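PDB 4K08: methyl-accepting chemotaxis sensory transducer from Anaeromyxobacter dehalogenans, which probably senses small molecules in the periplasm through its Cache-type sensor domain and passes the signal on to the chemotaxis machinery. Local coordinates for residues G54-F58 with W112-G116; K90-F96 with V108-W112. All blocks are in the same frame, centred on the assembly; numbering follows the deposited sequence. Where two conformers were deposited one is given.

Overall arrangement
Two contacts of unequal span meet on one strand, a simple case of how a Cache (PAS-like) domain closes a pocket over its sheet. Following the chain, helices 5-30 and 36-49 lead into loop 54-58, the first half of interaction 1. Strands 59-62 and 67-69, a long loop and helix 92-103 come next, the start of that helix being the first half of interaction 2. The chain then turns into edge strand 105-113, where interaction 2 closes a short helix-strand loop. Interaction 1 closes last, at 112-116, so the shorter loop nests within the longer. Their centres lie about 16 Å apart; they share Trp112, and both border the same bound acetate ion.

Interaction 1: G54-F58 with W112-G116; sequences GSEYF and WPKPG. With ACT (acetate ion), chain C.
This is a loose, partly buried loop-to-strand-end contact beside the acetate-binding pocket of a Cache domain, joining the loop before strand 59-62 to the end of strand 105-113 and the turn after it. The segments do not pair as strands: their nearest CA atoms, those of Ser55 and Pro115, are 7.2 Å apart, and only 177 Å² is buried. Residues 56-58 run extended, as do 112-115. Tyr57, with chi1 in p, reaches across so that its CE2 lies 3.9 Å from Pro115 CG, an apolar touch. Tyr57 OH comes within 3.3 Å of Trp112 NE1, but the angle is too poor for a hydrogen bond. Tyr57 OH instead donates a very short bond, 2.5 Å, to O of an acetate ion, probably from the crystallisation liquor, while that oxygen lies over a face of the Trp112 ring. A water lies 3.2 Å from Pro113 O and, in a weak contact, 3.4 Å from Tyr57 OH, linking the two segments. A cavity of aromatic rings and polar groups that holds a carboxylate is consistent with a small-ligand site, as in other Cache domains. Around it, His70 and Lys123 also bind the acetate, Ser139 of strand 135-142 bonds Tyr57 O, and Trp112 pairs through its backbone with Val121 on strand 120-130.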
ATOM      1  N   GLY A  54      -6.208 -13.552  -7.520  1.00 27.36           N
ATOM      2  CA  GLY A  54      -5.920 -13.272  -8.927  1.00 27.69           C
ATOM      3  C   GLY A  54      -4.945 -12.091  -9.108  1.00 28.30           C
ATOM      4  O   GLY A  54      -3.704 -12.202  -9.072  1.00 26.67           O
ATOM      5  N   SER A  55      -5.484 -10.901  -9.268  1.00 26.20           N
ATOM      6  CA  SER A  55      -4.609  -9.815  -9.655  1.00 28.12           C
ATOM      7  C   SER A  55      -4.569  -8.674  -8.605  1.00 24.76           C
ATOM      8  O   SER A  55      -3.978  -7.626  -8.855  1.00 22.57           O
ATOM      9  CB  SER A  55      -5.077  -9.304 -11.028  1.00 33.59           C
ATOM     10  OG  SER A  55      -6.307  -8.597 -10.815  1.00 37.53           O
ATOM     11  N   GLU A  56      -5.163  -8.874  -7.429  1.00 23.07           N
ATOM     12  CA  GLU A  56      -5.086  -7.838  -6.399  1.00 21.10           C
ATOM     13  C   GLU A  56      -3.623  -7.699  -5.923  1.00 25.79           C
ATOM     14  O   GLU A  56      -2.870  -8.709  -5.817  1.00 18.06           O
ATOM     15  CB  GLU A  56      -5.983  -8.123  -5.183  1.00 27.27           C
ATOM     16  CG  GLU A  56      -7.416  -8.569  -5.505  1.00 33.00           C
ATOM     17  CD  GLU A  56      -8.291  -7.515  -6.217  1.00 40.34           C
ATOM     18  OE1 GLU A  56      -7.916  -6.313  -6.404  1.00 34.42           O
ATOM     19  OE2 GLU A  56      -9.403  -7.930  -6.586  1.00 44.33           O
ATOM     20  N   TYR A  57      -3.214  -6.473  -5.602  1.00 21.54           N
ATOM     21  CA  TYR A  57      -1.780  -6.222  -5.369  1.00 20.65           C
ATOM     22  C   TYR A  57      -1.524  -5.248  -4.204  1.00 22.03           C
ATOM     23  O   TYR A  57      -2.467  -4.579  -3.700  1.00 22.39           O
ATOM     24  CB  TYR A  57      -1.171  -5.666  -6.654  1.00 19.09           C
ATOM     25  CG  TYR A  57      -1.757  -4.284  -6.971  1.00 19.76           C
ATOM     26  CD1 TYR A  57      -1.200  -3.120  -6.426  1.00 22.70           C
ATOM     27  CD2 TYR A  57      -2.871  -4.169  -7.823  1.00 22.44           C
ATOM     28  CE1 TYR A  57      -1.773  -1.835  -6.703  1.00 22.43           C
ATOM     29  CE2 TYR A  57      -3.435  -2.914  -8.125  1.00 21.85           C
ATOM     30  CZ  TYR A  57      -2.884  -1.757  -7.560  1.00 22.62           C
ATOM     31  OH  TYR A  57      -3.470  -0.559  -7.884  1.00 19.83           O
ATOM     32  N   PHE A  58      -0.246  -5.138  -3.810  1.00 21.29           N
ATOM     33  CA  PHE A  58       0.185  -4.256  -2.713  1.00 24.08           C
ATOM     34  C   PHE A  58       1.031  -3.138  -3.317  1.00 24.03           C
ATOM     35  O   PHE A  58       1.687  -3.389  -4.301  1.00 22.02           O
ATOM     36  CB  PHE A  58       1.069  -5.026  -1.695  1.00 27.08           C
ATOM     37  CG  PHE A  58       0.371  -6.207  -1.046  1.00 26.28           C
ATOM     38  CD1 PHE A  58      -0.517  -6.019   0.014  1.00 27.53           C
ATOM     39  CD2 PHE A  58       0.571  -7.508  -1.524  1.00 24.51           C
ATOM     40  CE1 PHE A  58      -1.184  -7.111   0.585  1.00 27.32           C
ATOM     41  CE2 PHE A  58      -0.063  -8.585  -0.959  1.00 26.55           C
ATOM     42  CZ  PHE A  58      -0.954  -8.392   0.101  1.00 26.25           C
ATOM     43  N   TRP A 112      -9.023   4.676  -8.863  1.00 27.11           N
ATOM     44  CA  TRP A 112      -7.749   4.110  -9.323  1.00 28.43           C
ATOM     45  C   TRP A 112      -8.055   3.009 -10.351  1.00 26.77           C
ATOM     46  O   TRP A 112      -9.034   2.270 -10.208  1.00 25.18           O
ATOM     47  CB  TRP A 112      -6.947   3.493  -8.161  1.00 22.71           C
ATOM     48  CG  TRP A 112      -5.497   3.300  -8.549  1.00 25.05           C
ATOM     49  CD1 TRP A 112      -4.908   2.185  -9.136  1.00 24.61           C
ATOM     50  CD2 TRP A 112      -4.450   4.256  -8.342  1.00 25.23           C
ATOM     51  NE1 TRP A 112      -3.545   2.423  -9.308  1.00 23.67           N
ATOM     52  CE2 TRP A 112      -3.250   3.691  -8.835  1.00 25.90           C
ATOM     53  CE3 TRP A 112      -4.419   5.551  -7.789  1.00 25.84           C
ATOM     54  CZ2 TRP A 112      -2.016   4.377  -8.795  1.00 25.74           C
ATOM     55  CZ3 TRP A 112      -3.170   6.244  -7.733  1.00 25.45           C
ATOM     56  CH2 TRP A 112      -1.996   5.649  -8.259  1.00 25.23           C
ATOM     57  N   PRO A 113      -7.241   2.930 -11.413  1.00 26.97           N
ATOM     58  CA  PRO A 113      -7.522   1.887 -12.420  1.00 26.85           C
ATOM     59  C   PRO A 113      -7.289   0.459 -11.920  1.00 27.86           C
ATOM     60  O   PRO A 113      -6.516   0.180 -10.991  1.00 26.02           O
ATOM     61  CB  PRO A 113      -6.547   2.187 -13.563  1.00 28.02           C
ATOM     62  CG  PRO A 113      -5.540   3.187 -13.025  1.00 34.93           C
ATOM     63  CD  PRO A 113      -6.093   3.793 -11.755  1.00 32.02           C
ATOM     64  N   LYS A 114      -7.983  -0.455 -12.582  1.00 26.92           N
ATOM     65  CA  LYS A 114      -7.725  -1.879 -12.436  1.00 25.32           C
ATOM     66  C   LYS A 114      -6.379  -2.178 -13.149  1.00 28.98           C
ATOM     67  O   LYS A 114      -6.020  -1.493 -14.111  1.00 27.78           O
ATOM     68  CB  LYS A 114      -8.887  -2.683 -13.050  1.00 30.64           C
ATOM     69  CG  LYS A 114     -10.108  -2.729 -12.108  1.00 32.40           C
ATOM     70  CD  LYS A 114     -11.245  -3.614 -12.636  1.00 36.56           C
ATOM     71  CE  LYS A 114     -12.356  -3.750 -11.584  1.00 42.03           C
ATOM     72  NZ  LYS A 114     -13.621  -4.439 -12.111  1.00 44.74           N
ATOM     73  N   PRO A 115      -5.631  -3.192 -12.669  1.00 30.01           N
ATOM     74  CA  PRO A 115      -4.399  -3.606 -13.377  1.00 30.74           C
ATOM     75  C   PRO A 115      -4.667  -3.828 -14.865  1.00 31.20           C
ATOM     76  O   PRO A 115      -5.684  -4.450 -15.194  1.00 30.47           O
ATOM     77  CB  PRO A 115      -4.043  -4.945 -12.719  1.00 31.50           C
ATOM     78  CG  PRO A 115      -4.576  -4.818 -11.289  1.00 29.70           C
ATOM     79  CD  PRO A 115      -5.934  -4.053 -11.520  1.00 27.86           C
ATOM     80  N   GLY A 116      -3.822  -3.269 -15.728  1.00 36.47           N
ATOM     81  CA  GLY A 116      -3.936  -3.499 -17.160  1.00 40.01           C
ATOM     82  C   GLY A 116      -4.839  -2.505 -17.871  1.00 43.21           C
ATOM     83  O   GLY A 116      -5.120  -2.648 -19.071  1.00 42.28           O
TER
HETATM   84  C   ACT C 201      -3.323   2.062  -5.599  1.00 27.52           C
HETATM   85  O   ACT C 201      -2.709   1.383  -6.506  1.00 21.60           O
HETATM   86  OXT ACT C 201      -4.504   1.740  -5.308  1.00 22.70           O
HETATM   87  CH3 ACT C 201      -2.698   3.240  -4.840  1.00 25.11           C
HETATM   88  O   HOH W   1      -3.477  -0.707 -11.271  1.00 28.34           O

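Interaction 2: K90-F96 with V108-W112. With ACT (acetate ion), chain C.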
ATOM      1  N   LYS A  90      -9.088  14.131  -5.506  1.00 37.19           N
ATOM      2  CA  LYS A  90      -8.665  13.664  -4.197  1.00 38.41           C
ATOM      3  C   LYS A  90      -7.109  13.390  -4.102  1.00 36.98           C
ATOM      4  O   LYS A  90      -6.529  12.676  -4.926  1.00 33.75           O
ATOM      5  CB  LYS A  90      -9.473  12.435  -3.826  1.00 37.27           C
ATOM      6  CG  LYS A  90      -9.180  11.862  -2.428  1.00 41.01           C
ATOM      7  CD  LYS A  90     -10.459  11.093  -1.953  1.00 46.72           C
ATOM      8  CE  LYS A  90     -10.289  10.582  -0.544  1.00 50.58           C
ATOM      9  NZ  LYS A  90     -11.318   9.626  -0.012  1.00 46.40           N
ATOM     10  N   LEU A  91      -6.474  14.013  -3.107  1.00 36.50           N
ATOM     11  CA  LEU A  91      -5.030  13.909  -2.888  1.00 36.86           C
ATOM     12  C   LEU A  91      -4.857  12.590  -2.144  1.00 34.36           C
ATOM     13  O   LEU A  91      -4.565  12.577  -0.976  1.00 35.46           O
ATOM     14  CB  LEU A  91      -4.541  15.113  -2.055  1.00 38.57           C
ATOM     15  CG  LEU A  91      -4.444  16.445  -2.814  1.00 40.18           C
ATOM     16  CD1 LEU A  91      -4.409  17.756  -1.871  1.00 44.87           C
ATOM     17  CD2 LEU A  91      -3.197  16.382  -3.730  1.00 40.26           C
ATOM     18  N   LEU A  92      -5.121  11.466  -2.818  1.00 32.80           N
ATOM     19  CA  LEU A  92      -5.299  10.184  -2.125  1.00 32.83           C
ATOM     20  C   LEU A  92      -4.038   9.719  -1.326  1.00 31.55           C
ATOM     21  O   LEU A  92      -4.184   9.159  -0.239  1.00 31.40           O
ATOM     22  CB  LEU A  92      -5.765   9.096  -3.108  1.00 34.10           C
ATOM     23  CG  LEU A  92      -4.837   8.800  -4.282  1.00 30.68           C
ATOM     24  CD1 LEU A  92      -4.227   7.412  -4.146  1.00 28.66           C
ATOM     25  CD2 LEU A  92      -5.591   8.933  -5.633  1.00 28.98           C
ATOM     26  N   PHE A  93      -2.833   9.958  -1.847  1.00 31.74           N
ATOM     27  CA  PHE A  93      -1.593   9.544  -1.122  1.00 33.02           C
ATOM     28  C   PHE A  93      -1.386  10.429   0.108  1.00 36.61           C
ATOM     29  O   PHE A  93      -1.070   9.925   1.190  1.00 34.82           O
ATOM     30  CB  PHE A  93      -0.361   9.554  -2.040  1.00 35.06           C
ATOM     31  CG  PHE A  93      -0.420   8.503  -3.111  1.00 30.94           C
ATOM     32  CD1 PHE A  93      -0.200   7.158  -2.793  1.00 29.82           C
ATOM     33  CD2 PHE A  93      -0.743   8.842  -4.425  1.00 29.79           C
ATOM     34  CE1 PHE A  93      -0.292   6.151  -3.782  1.00 27.92           C
ATOM     35  CE2 PHE A  93      -0.832   7.849  -5.436  1.00 29.50           C
ATOM     36  CZ  PHE A  93      -0.591   6.485  -5.098  1.00 27.19           C
ATOM     37  N   GLN A  94      -1.668  11.736  -0.037  1.00 33.28           N
ATOM     38  CA  GLN A  94      -1.665  12.602   1.140  1.00 36.52           C
ATOM     39  C   GLN A  94      -2.663  12.025   2.160  1.00 36.23           C
ATOM     40  O   GLN A  94      -2.349  11.972   3.349  1.00 35.71           O
ATOM     41  CB  GLN A  94      -1.930  14.101   0.786  1.00 35.19           C
ATOM     42  CG  GLN A  94      -0.588  14.935   0.831  1.00 49.11           C
ATOM     43  CD  GLN A  94      -0.579  16.086  -0.201  1.00 56.58           C
ATOM     44  OE1 GLN A  94      -0.161  15.896  -1.383  1.00 55.68           O
ATOM     45  NE2 GLN A  94      -1.097  17.266   0.217  1.00 57.83           N
ATOM     46  N   GLU A  95      -3.821  11.547   1.696  0.53 36.94           N
ATOM     47  CA  GLU A  95      -4.809  11.023   2.638  0.53 38.39           C
ATOM     48  C   GLU A  95      -4.345   9.712   3.303  0.53 40.90           C
ATOM     49  O   GLU A  95      -4.650   9.464   4.465  0.53 42.26           O
ATOM     50  CB  GLU A  95      -6.187  10.882   1.978  0.53 38.78           C
ATOM     51  CG  GLU A  95      -6.882  12.228   1.725  0.53 42.72           C
ATOM     52  CD  GLU A  95      -7.108  13.035   3.010  0.53 43.92           C
ATOM     53  OE1 GLU A  95      -7.857  12.536   3.883  0.53 43.76           O
ATOM     54  OE2 GLU A  95      -6.524  14.144   3.158  0.53 42.91           O
ATOM     55  N   PHE A  96      -3.594   8.880   2.584  1.00 38.28           N
ATOM     56  CA  PHE A  96      -2.983   7.695   3.214  1.00 37.96           C
ATOM     57  C   PHE A  96      -2.050   8.110   4.360  1.00 34.41           C
ATOM     58  O   PHE A  96      -2.056   7.517   5.431  1.00 34.95           O
ATOM     59  CB  PHE A  96      -2.128   6.895   2.223  1.00 38.13           C
ATOM     60  CG  PHE A  96      -2.893   6.325   1.056  1.00 34.79           C
ATOM     61  CD1 PHE A  96      -4.268   6.167   1.103  1.00 32.47           C
ATOM     62  CD2 PHE A  96      -2.207   5.892  -0.083  1.00 35.07           C
ATOM     63  CE1 PHE A  96      -4.952   5.630   0.013  1.00 31.76           C
ATOM     64  CE2 PHE A  96      -2.892   5.363  -1.181  1.00 29.85           C
ATOM     65  CZ  PHE A  96      -4.261   5.220  -1.122  1.00 28.00           C
ATOM     66  N   VAL A 108      -9.260   4.031   3.066  1.00 34.70           N
ATOM     67  CA  VAL A 108      -9.360   5.288   2.326  1.00 37.73           C
ATOM     68  C   VAL A 108      -9.951   4.893   0.982  1.00 38.88           C
ATOM     69  O   VAL A 108      -9.495   3.889   0.370  1.00 36.34           O
ATOM     70  CB  VAL A 108      -7.975   5.997   2.095  1.00 37.21           C
ATOM     71  CG1 VAL A 108      -8.138   7.225   1.180  1.00 35.12           C
ATOM     72  CG2 VAL A 108      -7.313   6.400   3.419  1.00 39.93           C
ATOM     73  N   ASP A 109     -10.944   5.662   0.521  1.00 36.19           N
ATOM     74  CA  ASP A 109     -11.548   5.401  -0.773  1.00 43.42           C
ATOM     75  C   ASP A 109     -11.140   6.467  -1.782  1.00 37.72           C
ATOM     76  O   ASP A 109     -10.861   7.588  -1.422  1.00 33.92           O
ATOM     77  CB  ASP A 109     -13.075   5.202  -0.668  1.00 51.86           C
ATOM     78  CG  ASP A 109     -13.762   6.311   0.064  1.00 54.38           C
ATOM     79  OD1 ASP A 109     -13.516   7.507  -0.245  1.00 51.21           O
ATOM     80  OD2 ASP A 109     -14.571   5.988   0.960  1.00 53.78           O
ATOM     81  N   TYR A 110     -11.038   6.084  -3.047  1.00 31.06           N
ATOM     82  CA  TYR A 110     -10.546   6.973  -4.093  1.00 30.56           C
ATOM     83  C   TYR A 110     -10.757   6.233  -5.408  1.00 27.88           C
ATOM     84  O   TYR A 110     -11.266   5.108  -5.408  1.00 28.87           O
ATOM     85  CB  TYR A 110      -9.025   7.304  -3.907  1.00 28.72           C
ATOM     86  CG  TYR A 110      -8.146   6.058  -3.763  1.00 28.42           C
ATOM     87  CD1 TYR A 110      -8.088   5.372  -2.552  1.00 28.24           C
ATOM     88  CD2 TYR A 110      -7.392   5.562  -4.844  1.00 26.90           C
ATOM     89  CE1 TYR A 110      -7.266   4.211  -2.405  1.00 29.66           C
ATOM     90  CE2 TYR A 110      -6.559   4.376  -4.697  1.00 27.52           C
ATOM     91  CZ  TYR A 110      -6.530   3.726  -3.484  1.00 29.02           C
ATOM     92  OH  TYR A 110      -5.751   2.597  -3.307  1.00 28.13           O
ATOM     93  N   LEU A 111     -10.367   6.867  -6.511  1.00 27.08           N
ATOM     94  CA  LEU A 111     -10.499   6.303  -7.841  1.00 27.25           C
ATOM     95  C   LEU A 111      -9.121   5.896  -8.354  1.00 28.38           C
ATOM     96  O   LEU A 111      -8.187   6.719  -8.353  1.00 27.91           O
ATOM     97  CB  LEU A 111     -11.084   7.343  -8.811  1.00 28.16           C
ATOM     98  CG  LEU A 111     -12.476   7.906  -8.447  1.00 30.17           C
ATOM     99  CD1 LEU A 111     -12.709   9.309  -9.096  1.00 29.48           C
ATOM    100  CD2 LEU A 111     -13.536   6.848  -8.887  1.00 28.44           C
ATOM    101  N   TRP A 112      -9.023   4.676  -8.863  1.00 27.11           N
ATOM    102  CA  TRP A 112      -7.749   4.110  -9.323  1.00 28.43           C
ATOM    103  C   TRP A 112      -8.055   3.009 -10.351  1.00 26.77           C
ATOM    104  O   TRP A 112      -9.034   2.270 -10.208  1.00 25.18           O
ATOM    105  CB  TRP A 112      -6.947   3.493  -8.161  1.00 22.71           C
ATOM    106  CG  TRP A 112      -5.497   3.300  -8.549  1.00 25.05           C
ATOM    107  CD1 TRP A 112      -4.908   2.185  -9.136  1.00 24.61           C
ATOM    108  CD2 TRP A 112      -4.450   4.256  -8.342  1.00 25.23           C
ATOM    109  NE1 TRP A 112      -3.545   2.423  -9.308  1.00 23.67           N
ATOM    110  CE2 TRP A 112      -3.250   3.691  -8.835  1.00 25.90           C
ATOM    111  CE3 TRP A 112      -4.419   5.551  -7.789  1.00 25.84           C
ATOM    112  CZ2 TRP A 112      -2.016   4.377  -8.795  1.00 25.74           C
ATOM    113  CZ3 TRP A 112      -3.170   6.244  -7.733  1.00 25.45           C
ATOM    114  CH2 TRP A 112      -1.996   5.649  -8.259  1.00 25.23           C
TER
HETATM  115  C   ACT C 201      -3.323   2.062  -5.599  1.00 27.52           C
HETATM  116  O   ACT C 201      -2.709   1.383  -6.506  1.00 21.60           O
HETATM  117  OXT ACT C 201      -4.504   1.740  -5.308  1.00 22.70           O
HETATM  118  CH3 ACT C 201      -2.698   3.240  -4.840  1.00 25.11           C
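Helix 92-96 runs alongside strand 108-112, nearly antiparallel (169°), the axes 9.2 Å apart at closest approach, and side chains fill the gap. Tyr110, with chi1 in p, offers one ring face to both Leu92 and Phe96. Leu92, also p, sets CD1 over that face, 4.0 Å from the Tyr110 centroid in a CH-pi contact, and the same methyl lies 3.9 Å from Trp112 CZ3. Phe96, in m, makes an offset edge-to-face pair with centroids 5.3 Å apart, Phe96 CZ lying 3.4 Å from Tyr110 CE1; Phe96 CE1 meets Val108 CB at 3.7 Å. The alternation of the strand sends Val108, Tyr110 and Trp112 toward the helix, so that helix 92-103 packs on the antiparallel sheet of this PAS-like Cache domain. Here the packing also lines the pocket: Tyr110 OH donates to acetate OXT at 2.5 Å, and Phe93 CZ approaches the acetate CH3 at 3.9 Å. Phe93, in m, starts out away from the strand, yet its CZ meets Trp112 CH2 at 3.6 Å. Lys90, partly exposed and all t, stretches NZ to Asp109 O in a 2.5 Å hydrogen bond and to Asp109 OD1 in a 3.1 Å salt bridge. The neighbouring strand 120-130 pairs with this one, Tyr110 and Lys123 bonding backbone to backbone.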